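Local coordinates for protein FG41 Malonate Semialdehyde Decarboxylase (Coryneform bacterium, PDB 4LHP) that is a tautomerase-family enzyme of the MIF clan that assembles as a trimer, with beta strands pairing across the subunit interfaces, at residues A86-T89 with E90-P94; T43-P47 with S48-A52; I95-G99 with S100-I104; G119-Q122 with Y123-G126. All coordinates share one frame; numbering follows the deposited sequence.

Interactions 1 and 3 follow one another at the end of helix 78-92 and the start of strand 102-109. Their centres lie about 8 Å apart. They touch through Leu92 O and Val97 N, at 3.1 Å, and through Ile88, Thr89 and Leu92 packing on Val102 and Ile104. Interaction 2 sits at the end of strand 39-45, the other outer strand of the four-stranded sheet within this chain. Its nearest atoms are about 6 Å from interaction 3. All three contacts touch the second subunit. Interaction 4 lies apart, on a C-terminal arm beside the third subunit. Its centre is 33 to 36 Å from the other three. The modelled phosphate ion lies beside interaction 4.

Interaction 1: residues A86-T89 with E90-P94; sequences AAIT and ESLAP
Ala86 and Ala87 offer their carbonyls to Glu90 and Ser91 one turn further along. Glu90 N donates to Ala86 O at 3.0 Å, and Ser91 N to Ala87 O at 3.0 Å. Leu92 N makes weak bonds to Ile88 O and Thr89 O, and Ala93 N a weak one to Thr89 O at 3.4 Å. This is the final part of helix 78-92, the helix of a beta-alpha-beta unit between strands 66-73 and 102-109.

One side-chain hydroxyl joins the polar set. Ser91 OG donates to Ile88 O at 2.9 Å, tilted 26° from the carbonyl plane, and a weak bond joins OG to Ala22 O of helix 13-31. Its chi1 of 82° sets OG between the backbone N and carbonyl carbon and folds it back on the previous turn. Thr89 OG1 instead bonds to Phe85 O.

The apolar contact is Ile88 CG2 with Leu92 CD1, at 4.2 Å. Both side chains are buried, touching helix 13-31 and strand 102-109. Ala86 and Thr89 also pack on Gly119 of the second subunit.

Glu90 runs outward past Ala86 in van der Waals contact. Its CG lies 3.0 Å from Ala86 O, and its extended chain carries OE2 to 4.3 Å from Ala86 CB.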
loop_
_atom_site.group_PDB
_atom_site.type_symbol
_atom_site.label_atom_id
_atom_site.label_comp_id
_atom_site.label_asym_id
_atom_site.label_seq_id
_atom_site.Cartn_x
_atom_site.Cartn_y
_atom_site.Cartn_z
ATOM N N ALA A 86 3.329 19.351 7.479
ATOM C CA ALA A 86 2.833 20.721 7.536
ATOM C C ALA A 86 2.837 21.385 6.162
ATOM O O ALA A 86 1.909 22.114 5.819
ATOM C CB ALA A 86 3.653 21.537 8.525
ATOM N N ALA A 87 3.875 21.133 5.372
ATOM C CA ALA A 87 3.971 21.738 4.049
ATOM C C ALA A 87 2.861 21.206 3.153
ATOM O O ALA A 87 2.203 21.963 2.438
ATOM C CB ALA A 87 5.330 21.461 3.433
ATOM N N ILE A 88 2.659 19.894 3.201
ATOM C CA ILE A 88 1.613 19.249 2.421
ATOM C C ILE A 88 0.242 19.827 2.750
ATOM O O ILE A 88 -0.500 20.231 1.858
ATOM C CB ILE A 88 1.597 17.727 2.668
ATOM C CG1 ILE A 88 2.788 17.071 1.966
ATOM C CG2 ILE A 88 0.291 17.115 2.172
ATOM C CD1 ILE A 88 3.008 15.622 2.351
ATOM N N THR A 89 -0.091 19.875 4.035
ATOM C CA THR A 89 -1.426 20.293 4.452
ATOM C C THR A 89 -1.651 21.777 4.187
ATOM O O THR A 89 -2.767 22.189 3.859
ATOM C CB THR A 89 -1.678 19.971 5.940
ATOM O OG1 THR A 89 -1.178 18.662 6.238
ATOM C CG2 THR A 89 -3.163 20.013 6.254
ATOM N N GLU A 90 -0.595 22.576 4.308
ATOM C CA GLU A 90 -0.710 24.004 4.043
ATOM C C GLU A 90 -0.904 24.278 2.552
ATOM O O GLU A 90 -1.569 25.248 2.175
ATOM C CB GLU A 90 0.506 24.760 4.577
ATOM C CG GLU A 90 0.570 24.815 6.075
ATOM C CD GLU A 90 1.745 25.639 6.555
ATOM O OE1 GLU A 90 2.296 26.414 5.738
ATOM O OE2 GLU A 90 2.129 25.510 7.739
ATOM N N SER A 91 -0.333 23.423 1.709
ATOM C CA SER A 91 -0.440 23.597 0.262
ATOM C C SER A 91 -1.803 23.146 -0.260
ATOM O O SER A 91 -2.237 23.564 -1.335
ATOM C CB SER A 91 0.678 22.839 -0.468
ATOM O OG SER A 91 0.386 21.459 -0.630
ATOM N N LEU A 92 -2.468 22.286 0.503
ATOM C CA LEU A 92 -3.755 21.737 0.098
ATOM C C LEU A 92 -4.924 22.663 0.445
ATOM O O LEU A 92 -5.995 22.567 -0.155
ATOM C CB LEU A 92 -3.981 20.375 0.759
ATOM C CG LEU A 92 -3.149 19.176 0.293
ATOM C CD1 LEU A 92 -3.666 17.907 0.963
ATOM C CD2 LEU A 92 -3.170 19.026 -1.219
ATOM N N ALA A 93 -4.723 23.549 1.415
ATOM C CA ALA A 93 -5.798 24.424 1.882
ATOM C C ALA A 93 -6.403 25.274 0.758
ATOM O O ALA A 93 -7.609 25.213 0.514
ATOM C CB ALA A 93 -5.302 25.311 3.020
ATOM N N PRO A 94 -5.571 26.071 0.068
ATOM C CA PRO A 94 -6.093 26.917 -1.012
ATOM C C PRO A 94 -6.722 26.106 -2.141
ATOM O O PRO A 94 -7.559 26.621 -2.883
ATOM C CB PRO A 94 -4.846 27.648 -1.519
ATOM C CG PRO A 94 -3.706 26.788 -1.107
ATOM C CD PRO A 94 -4.113 26.212 0.209
#

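Interaction 2: residues T43-P47 with S48-A52; sequences TAHDP and SDIIA
An Asx turn at Asp46 opens the short 3-10 connection between strand 39-45 and strand 50-52. Asp46 OD1 accepts Ser48 N at 3.0 Å. The N-H arrives on the anti side of the carboxylate, 21° out of its plane. Asp46 CG stands anti to the backbone N (chi1 -178°), which carries OD1 forward to Ser48. Ser48 OG also points to OD1, but the modelled separation is too short to be trusted.

The backbone closes the turn twice. Asp49 N donates to Asp46 O at 2.8 Å. Ile50 N then donates to Pro47 O at 3.1 Å.

His45 and Asp49 meet through CB atoms, 4.1 Å apart. Their side chains cross at about a right angle, with ring and carboxylate planes 82° apart. Ile50 CD1 comes obliquely to the ring, 4.3 Å from His45 CD2. The ring is held by Asp6 OD1, which bonds to His45 NE2, and by a weak bond from His45 ND1 to Leu42 O of the second subunit. Ile50 to Ala52 pair with an antiparallel strand of that subunit.

Asp46 OD1 and Asp49 OD2 stay 5.2 Å apart. Their like charges would repel mildly, and the N-H of Ser48 probably offsets part of the charge on Asp46.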
loop_
_atom_site.group_PDB
_atom_site.type_symbol
_atom_site.label_atom_id
_atom_site.label_comp_id
_atom_site.label_asym_id
_atom_site.label_seq_id
_atom_site.Cartn_x
_atom_site.Cartn_y
_atom_site.Cartn_z
ATOM N N THR A 43 -6.192 7.132 -6.501
ATOM C CA THR A 43 -7.379 6.298 -6.473
ATOM C C THR A 43 -8.540 7.097 -5.903
ATOM O O THR A 43 -8.538 7.461 -4.727
ATOM C CB THR A 43 -7.172 5.039 -5.616
ATOM O OG1 THR A 43 -5.948 4.391 -5.989
ATOM C CG2 THR A 43 -8.332 4.075 -5.808
ATOM N N ALA A 44 -9.525 7.385 -6.746
ATOM C CA ALA A 44 -10.721 8.087 -6.306
ATOM C C ALA A 44 -11.782 7.078 -5.893
ATOM O O ALA A 44 -12.117 6.166 -6.651
ATOM C CB ALA A 44 -11.241 8.988 -7.410
ATOM N N HIS A 45 -12.303 7.245 -4.682
ATOM C CA HIS A 45 -13.272 6.313 -4.127
ATOM C C HIS A 45 -14.618 6.977 -3.917
ATOM O O HIS A 45 -14.709 8.194 -3.776
ATOM C CB HIS A 45 -12.797 5.801 -2.766
ATOM C CG HIS A 45 -11.484 5.088 -2.804
ATOM N ND1 HIS A 45 -11.370 3.730 -2.607
ATOM C CD2 HIS A 45 -10.225 5.546 -3.002
ATOM C CE1 HIS A 45 -10.099 3.380 -2.687
ATOM N NE2 HIS A 45 -9.384 4.466 -2.926
ATOM N N ASP A 46 -15.667 6.165 -3.891
ATOM C CA ASP A 46 -16.920 6.584 -3.293
ATOM C C ASP A 46 -16.602 6.868 -1.828
ATOM O O ASP A 46 -15.936 6.064 -1.176
ATOM C CB ASP A 46 -17.961 5.475 -3.412
ATOM C CG ASP A 46 -19.308 5.878 -2.855
ATOM O OD1 ASP A 46 -19.459 5.898 -1.614
ATOM O OD2 ASP A 46 -20.219 6.172 -3.658
ATOM N N PRO A 47 -17.055 8.018 -1.305
ATOM C CA PRO A 47 -16.667 8.417 0.054
ATOM C C PRO A 47 -16.954 7.360 1.117
ATOM O O PRO A 47 -16.253 7.307 2.127
ATOM C CB PRO A 47 -17.513 9.669 0.300
ATOM C CG PRO A 47 -17.734 10.231 -1.060
ATOM C CD PRO A 47 -17.895 9.038 -1.955
ATOM N N SER A 48 -17.970 6.535 0.895
ATOM C CA SER A 48 -18.315 5.484 1.846
ATOM C C SER A 48 -17.192 4.454 1.977
ATOM O O SER A 48 -17.094 3.755 2.985
ATOM C CB SER A 48 -19.616 4.790 1.433
ATOM O OG SER A 48 -19.547 4.319 0.099
ATOM N N ASP A 49 -16.346 4.367 0.955
ATOM C CA ASP A 49 -15.254 3.400 0.952
ATOM C C ASP A 49 -14.057 3.872 1.779
ATOM O O ASP A 49 -13.192 3.074 2.136
ATOM C CB ASP A 49 -14.825 3.084 -0.482
ATOM C CG ASP A 49 -15.752 2.089 -1.160
ATOM O OD1 ASP A 49 -16.337 1.239 -0.452
ATOM O OD2 ASP A 49 -15.893 2.156 -2.399
ATOM N N ILE A 50 -14.009 5.166 2.078
ATOM C CA ILE A 50 -13.012 5.696 3.005
ATOM C C ILE A 50 -13.660 6.028 4.346
ATOM O O ILE A 50 -14.570 6.854 4.419
ATOM C CB ILE A 50 -12.326 6.964 2.457
ATOM C CG1 ILE A 50 -11.373 6.605 1.316
ATOM C CG2 ILE A 50 -11.558 7.668 3.564
ATOM C CD1 ILE A 50 -10.689 7.801 0.684
ATOM N N ILE A 51 -13.191 5.369 5.404
ATOM C CA ILE A 51 -13.625 5.685 6.761
ATOM C C ILE A 51 -12.447 6.209 7.566
ATOM O O ILE A 51 -11.601 5.435 8.013
ATOM C CB ILE A 51 -14.174 4.453 7.501
ATOM C CG1 ILE A 51 -15.347 3.833 6.744
ATOM C CG2 ILE A 51 -14.609 4.841 8.910
ATOM C CD1 ILE A 51 -15.722 2.460 7.257
ATOM N N ALA A 52 -12.396 7.523 7.750
ATOM C CA ALA A 52 -11.335 8.140 8.533
ATOM C C ALA A 52 -11.944 9.022 9.615
ATOM O O ALA A 52 -12.629 9.997 9.318
ATOM C CB ALA A 52 -10.420 8.953 7.632
#

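Interaction 3: residues I95-G99 with S100-I104; sequences IGVAG and SDVFI
Asp101 OD2 is gripped by a water at 2.8 Å and by Ser62 OG. The same water reaches back to the preceding loop. It accepts from Ala98 N at 2.9 Å and donates to Gly96 O at 3.2 Å. It thus ties the carboxylate to two backbone groups of 95-99. Gly96 O has a second partner in Arg11 NH1.

The other carboxylate oxygen, Asp101 OD1, receives Ser100 OG at 3.1 Å. The hydroxyl comes from well above the carboxylate plane, 72° out of it. Ser100 OG also lies 3.7 Å from Ala98 CB.

A type I beta turn links the two segments. Asp101 N donates to Ala98 O at 3.0 Å. Gly99 and Ser100 occupy its corners with helical backbone angles. Just upstream, Gly96 is the C-prime residue of a Schellman motif that ends helix 78-92. Together the two motifs carry the chain from that helix into strand 102-109.

Val97 CG1 meets Val102 CG2 at 3.6 Å, and the side chains cross at about a right angle. Val97 CG1 stands anti to the backbone N (chi1 -178°), the branch that reaches Val102. Both valines are buried, and Val97 also packs on Leu92 and Ile19.

Asp101 is buried too, yet donors meet both of its oxygens. This pattern is consistent with an ionised carboxylate, and Arg61, which touches Asp101, would probably favour that state.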
loop_
_atom_site.group_PDB
_atom_site.type_symbol
_atom_site.label_atom_id
_atom_site.label_comp_id
_atom_site.label_asym_id
_atom_site.label_seq_id
_atom_site.Cartn_x
_atom_site.Cartn_y
_atom_site.Cartn_z
ATOM N N ILE A 95 -6.314 24.847 -2.263
ATOM C CA ILE A 95 -6.805 23.973 -3.321
ATOM C C ILE A 95 -8.209 23.456 -3.021
ATOM O O ILE A 95 -8.927 23.031 -3.927
ATOM C CB ILE A 95 -5.841 22.790 -3.539
ATOM C CG1 ILE A 95 -4.699 23.221 -4.460
ATOM C CG2 ILE A 95 -6.565 21.594 -4.139
ATOM C CD1 ILE A 95 -3.551 22.252 -4.503
ATOM N N GLY A 96 -8.602 23.499 -1.752
ATOM C CA GLY A 96 -9.938 23.091 -1.356
ATOM C C GLY A 96 -9.973 21.869 -0.456
ATOM O O GLY A 96 -10.970 21.148 -0.418
ATOM N N VAL A 97 -8.883 21.627 0.267
ATOM C CA VAL A 97 -8.839 20.534 1.230
ATOM C C VAL A 97 -8.595 21.087 2.626
ATOM O O VAL A 97 -7.507 21.580 2.926
ATOM C CB VAL A 97 -7.726 19.526 0.901
ATOM C CG1 VAL A 97 -7.746 18.369 1.889
ATOM C CG2 VAL A 97 -7.867 19.017 -0.527
ATOM N N ALA A 98 -9.613 21.008 3.476
ATOM C CA ALA A 98 -9.502 21.483 4.848
ATOM C C ALA A 98 -8.465 20.659 5.604
ATOM O O ALA A 98 -8.207 19.507 5.258
ATOM C CB ALA A 98 -10.847 21.400 5.540
ATOM N N GLY A 99 -7.876 21.253 6.635
ATOM C CA GLY A 99 -6.867 20.577 7.429
ATOM C C GLY A 99 -7.418 19.330 8.089
ATOM O O GLY A 99 -6.689 18.374 8.351
ATOM N N SER A 100 -8.718 19.343 8.354
ATOM C CA SER A 100 -9.383 18.236 9.026
ATOM C C SER A 100 -9.501 17.012 8.126
ATOM O O SER A 100 -9.701 15.895 8.604
ATOM C CB SER A 100 -10.780 18.669 9.455
ATOM O OG SER A 100 -11.533 19.077 8.327
ATOM N N ASP A 101 -9.378 17.228 6.821
ATOM C CA ASP A 101 -9.660 16.184 5.848
ATOM C C ASP A 101 -8.395 15.544 5.294
ATOM O O ASP A 101 -8.456 14.746 4.358
ATOM C CB ASP A 101 -10.498 16.764 4.710
ATOM C CG ASP A 101 -11.869 17.225 5.175
ATOM O OD1 ASP A 101 -12.268 16.859 6.302
ATOM O OD2 ASP A 101 -12.548 17.948 4.416
ATOM N N VAL A 102 -7.249 15.889 5.874
ATOM C CA VAL A 102 -5.983 15.317 5.440
ATOM C C VAL A 102 -5.497 14.272 6.436
ATOM O O VAL A 102 -5.617 14.445 7.648
ATOM C CB VAL A 102 -4.896 16.396 5.289
ATOM C CG1 VAL A 102 -3.641 15.799 4.670
ATOM C CG2 VAL A 102 -5.409 17.550 4.448
ATOM N N PHE A 103 -4.951 13.185 5.907
ATOM C CA PHE A 103 -4.350 12.141 6.723
ATOM C C PHE A 103 -3.124 11.627 5.982
ATOM O O PHE A 103 -3.216 11.230 4.821
ATOM C CB PHE A 103 -5.351 11.012 6.971
ATOM C CG PHE A 103 -4.801 9.879 7.790
ATOM C CD1 PHE A 103 -5.045 9.810 9.153
ATOM C CD2 PHE A 103 -4.044 8.881 7.198
ATOM C CE1 PHE A 103 -4.544 8.766 9.909
ATOM C CE2 PHE A 103 -3.539 7.835 7.950
ATOM C CZ PHE A 103 -3.788 7.780 9.307
ATOM N N ILE A 104 -1.975 11.650 6.649
ATOM C CA ILE A 104 -0.715 11.308 6.001
ATOM C C ILE A 104 0.020 10.214 6.766
ATOM O O ILE A 104 0.135 10.269 7.990
ATOM C CB ILE A 104 0.208 12.539 5.887
ATOM C CG1 ILE A 104 -0.539 13.704 5.231
ATOM C CG2 ILE A 104 1.463 12.191 5.098
ATOM C CD1 ILE A 104 0.249 14.992 5.191
HETATM O O HOH W 1 -11.904 19.727 2.328
#

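Interaction 4: residues G119-Q122 with Y123-G126; sequences GSAQ and YVTG. With PO4 (phosphate ion), chain M.
Thr125 leans back on Ser120, Ala121 and Gln122. Its CB lies 3.9 Å from Ala121 O. There the side chain forks. The methyl CG2 touches Ala121 O, at 3.6 Å, and Ser120 OG. The hydroxyl OG1 sits 3.2 Å from Gln122 O, and its strongest partner is Glu127 OE2, which also bonds to Ser120 OG. With chi1 at 58°, OG1 lies between the backbone N and the carbonyl carbon, and this turns it back toward Gln122 O.

The helix is a single short turn, 122-125, with Ala121 at the N-cap position. Ala121 O accepts two N-H groups. Thr125 N arrives at 3.0 Å, nearly along the C=O axis, and Val124 N at 2.9 Å, from above the carbonyl plane. Gly126, with positive phi, leaves the helix while its N still donates to Gln122 O.

Ala121 CB packs on Val124 CG2 at 3.8 Å, and both residues face the third subunit. Gln122, bent at chi2, sends OE1 to Phe116 N and NE2 to Gly117 O. Tyr123 reaches the phosphate ion. O1 lies at the ring edge, 3.2 Å from Tyr123 OH, a weak hydrogen bond at most. Thr72 OG1 and Gln73 N also bond that ion.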
loop_
_atom_site.group_PDB
_atom_site.type_symbol
_atom_site.label_atom_id
_atom_site.label_comp_id
_atom_site.label_asym_id
_atom_site.label_seq_id
_atom_site.Cartn_x
_atom_site.Cartn_y
_atom_site.Cartn_z
ATOM N N GLY A 119 14.747 -2.452 -15.489
ATOM C CA GLY A 119 15.194 -3.623 -14.752
ATOM C C GLY A 119 16.391 -3.354 -13.859
ATOM O O GLY A 119 17.026 -4.283 -13.359
ATOM N N SER A 120 16.689 -2.077 -13.644
ATOM C CA SER A 120 17.886 -1.677 -12.911
ATOM C C SER A 120 17.536 -1.101 -11.541
ATOM O O SER A 120 16.452 -0.552 -11.345
ATOM C CB SER A 120 18.663 -0.643 -13.734
ATOM O OG SER A 120 19.817 -0.169 -13.061
ATOM N N ALA A 121 18.454 -1.247 -10.591
ATOM C CA ALA A 121 18.343 -0.575 -9.304
ATOM C C ALA A 121 19.280 0.624 -9.332
ATOM O O ALA A 121 20.462 0.509 -9.012
ATOM C CB ALA A 121 18.712 -1.519 -8.178
ATOM N N GLN A 122 18.743 1.774 -9.724
ATOM C CA GLN A 122 19.570 2.931 -10.051
ATOM C C GLN A 122 20.365 3.478 -8.861
ATOM O O GLN A 122 21.471 3.989 -9.040
ATOM C CB GLN A 122 18.720 4.035 -10.689
ATOM C CG GLN A 122 18.309 3.735 -12.130
ATOM C CD GLN A 122 17.101 2.822 -12.223
ATOM O OE1 GLN A 122 16.528 2.428 -11.210
ATOM N NE2 GLN A 122 16.706 2.481 -13.447
ATOM N N TYR A 123 19.815 3.369 -7.654
ATOM C CA TYR A 123 20.529 3.805 -6.456
ATOM C C TYR A 123 21.727 2.899 -6.183
ATOM O O TYR A 123 22.739 3.342 -5.641
ATOM C CB TYR A 123 19.614 3.795 -5.227
ATOM C CG TYR A 123 18.596 4.915 -5.149
ATOM C CD1 TYR A 123 18.944 6.235 -5.425
ATOM C CD2 TYR A 123 17.282 4.651 -4.779
ATOM C CE1 TYR A 123 18.004 7.256 -5.340
ATOM C CE2 TYR A 123 16.340 5.658 -4.693
ATOM C CZ TYR A 123 16.703 6.957 -4.975
ATOM O OH TYR A 123 15.760 7.955 -4.883
ATOM N N VAL A 124 21.603 1.625 -6.548
ATOM C CA VAL A 124 22.660 0.649 -6.294
ATOM C C VAL A 124 23.785 0.779 -7.316
ATOM O O VAL A 124 24.961 0.787 -6.956
ATOM C CB VAL A 124 22.116 -0.797 -6.327
ATOM C CG1 VAL A 124 23.246 -1.799 -6.158
ATOM C CG2 VAL A 124 21.061 -0.998 -5.247
ATOM N N THR A 125 23.416 0.879 -8.589
ATOM C CA THR A 125 24.393 0.987 -9.669
ATOM C C THR A 125 25.171 2.299 -9.626
ATOM O O THR A 125 26.306 2.366 -10.097
ATOM C CB THR A 125 23.723 0.890 -11.054
ATOM O OG1 THR A 125 22.740 1.924 -11.187
ATOM C CG2 THR A 125 23.065 -0.466 -11.245
ATOM N N GLY A 126 24.556 3.339 -9.070
ATOM C CA GLY A 126 25.149 4.664 -9.072
ATOM C C GLY A 126 24.594 5.531 -10.189
ATOM O O GLY A 126 25.016 6.674 -10.368
HETATM P P PO4 M . 13.018 9.012 -1.917
HETATM O O1 PO4 M . 13.288 9.299 -3.377
HETATM O O2 PO4 M . 12.004 9.997 -1.386
HETATM O O3 PO4 M . 12.478 7.607 -1.771
HETATM O O4 PO4 M . 14.304 9.154 -1.136
#